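Local coordinates for protein AvrRxo1-ORF1 (Xanthomonas oryzae pv. oryzicola, PDB 4Z8T) that is a bacterial type III effector with a polynucleotide kinase domain related to zeta toxins, and probably acts as a P-loop phosphotransferase, at residues R37-H40 against E41-D45. Residues are numbered along the deposited sequence; the frame is centred on the assembly and turned at random.
Sequences RKLH and EKLLD
The backbone carbonyl O of R37 lies over one face of the E41 carboxylate, 3.4 Å from CD, and the R37 methylene CG flanks that same face, displaced toward OE2 at 3.8 Å. The R37 and E41 side chains run side by side in the same direction with guanidinium and carboxylate planes 37° apart, yet the charges do not meet: NE of R37 stays 5.3 Å from OE2 of E41. With CG anti to its own carbonyl carbon (chi1 -66°), E41 is carried back over the preceding turn. The buried H40 imidazole turns to helix 123-141, where NE2 hydrogen-bonds E129 and the ring meets F132 with planes at about 55°, while W32 meets it edge-to-face; one turn on, L44 packs on L133 and F137 of the same helix. L39 and L43 face helix 108-113, both touching L111, and their side chains meet at L39 CD1 and L43 CG, 4.0 Å apart. The CD1 methyl of L39 also lies 3.9 Å from K42 CE, next to an ammonium that is salt-bridged to E115. Four i to i+4 backbone bonds cross from 37-40 to 41-45, as in a regular alpha helix, from E41 N to R37 O at 3.0 Å through L44 N to H40 O at 2.9 Å. This part of helix 34-60 is amphipathic: buried L39, L43, L44 and H40 pack on helices 108-113 and 123-141, whereas R37 and E41 can offer each other at most a longer-range electrostatic attraction, probably weakened by solvent.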
# COMPACT_ATOMS: atom_id res chain seq x y z
N ARG A 37 -15.41 38.35 28.89
CA ARG A 37 -14.30 39.23 28.58
C ARG A 37 -13.24 39.11 29.67
O ARG A 37 -12.04 39.03 29.38
CB ARG A 37 -14.82 40.67 28.51
CG ARG A 37 -14.00 41.64 27.69
CD ARG A 37 -14.87 42.77 27.13
NE ARG A 37 -15.81 43.32 28.10
CZ ARG A 37 -17.07 43.65 27.83
NH1 ARG A 37 -17.56 43.48 26.62
NH2 ARG A 37 -17.84 44.15 28.78
N LYS A 38 -13.68 39.08 30.93
CA LYS A 38 -12.76 38.96 32.05
C LYS A 38 -12.04 37.61 32.05
O LYS A 38 -10.85 37.54 32.36
CB LYS A 38 -13.51 39.15 33.38
CG LYS A 38 -13.97 40.57 33.65
CD LYS A 38 -14.65 40.64 35.02
CE LYS A 38 -15.52 41.89 35.18
NZ LYS A 38 -14.74 43.14 35.35
N LEU A 39 -12.77 36.54 31.74
CA LEU A 39 -12.18 35.21 31.66
C LEU A 39 -11.11 35.17 30.58
O LEU A 39 -10.03 34.60 30.77
CB LEU A 39 -13.26 34.15 31.38
CG LEU A 39 -12.77 32.71 31.24
CD1 LEU A 39 -11.99 32.27 32.47
CD2 LEU A 39 -13.95 31.77 30.97
N HIS A 40 -11.42 35.78 29.44
CA HIS A 40 -10.46 35.85 28.34
C HIS A 40 -9.18 36.53 28.79
O HIS A 40 -8.08 36.05 28.51
CB HIS A 40 -11.03 36.63 27.16
CG HIS A 40 -12.15 35.93 26.46
ND1 HIS A 40 -12.97 36.55 25.55
CD2 HIS A 40 -12.60 34.65 26.56
CE1 HIS A 40 -13.87 35.69 25.10
NE2 HIS A 40 -13.67 34.53 25.71
N GLU A 41 -9.32 37.66 29.48
CA GLU A 41 -8.16 38.42 29.92
C GLU A 41 -7.32 37.60 30.89
O GLU A 41 -6.08 37.62 30.83
CB GLU A 41 -8.61 39.75 30.56
CG GLU A 41 -9.27 40.69 29.55
CD GLU A 41 -10.13 41.77 30.20
OE1 GLU A 41 -10.21 41.84 31.45
OE2 GLU A 41 -10.74 42.56 29.44
N LYS A 42 -7.98 36.87 31.77
CA LYS A 42 -7.29 36.04 32.74
C LYS A 42 -6.51 34.93 32.04
O LYS A 42 -5.35 34.70 32.35
CB LYS A 42 -8.28 35.42 33.73
CG LYS A 42 -7.58 34.62 34.81
CD LYS A 42 -8.55 33.90 35.74
CE LYS A 42 -9.10 32.64 35.09
NZ LYS A 42 -9.73 31.73 36.10
N LEU A 43 -7.16 34.24 31.11
CA LEU A 43 -6.50 33.14 30.43
C LEU A 43 -5.33 33.61 29.57
O LEU A 43 -4.30 32.93 29.49
CB LEU A 43 -7.50 32.33 29.60
CG LEU A 43 -8.62 31.71 30.43
CD1 LEU A 43 -9.52 30.88 29.54
CD2 LEU A 43 -8.07 30.87 31.55
N LEU A 44 -5.48 34.77 28.93
CA LEU A 44 -4.40 35.31 28.10
C LEU A 44 -3.24 35.75 28.96
O LEU A 44 -2.08 35.58 28.58
CB LEU A 44 -4.89 36.46 27.21
CG LEU A 44 -5.79 36.04 26.05
CD1 LEU A 44 -6.42 37.23 25.36
CD2 LEU A 44 -5.00 35.20 25.05
N ASP A 45 -3.53 36.31 30.13
CA ASP A 45 -2.47 36.71 31.05
C ASP A 45 -1.67 35.49 31.49
O ASP A 45 -0.43 35.54 31.56
CB ASP A 45 -3.03 37.42 32.28
CG ASP A 45 -3.51 38.83 31.98
OD1 ASP A 45 -3.09 39.40 30.95
OD2 ASP A 45 -4.29 39.37 32.79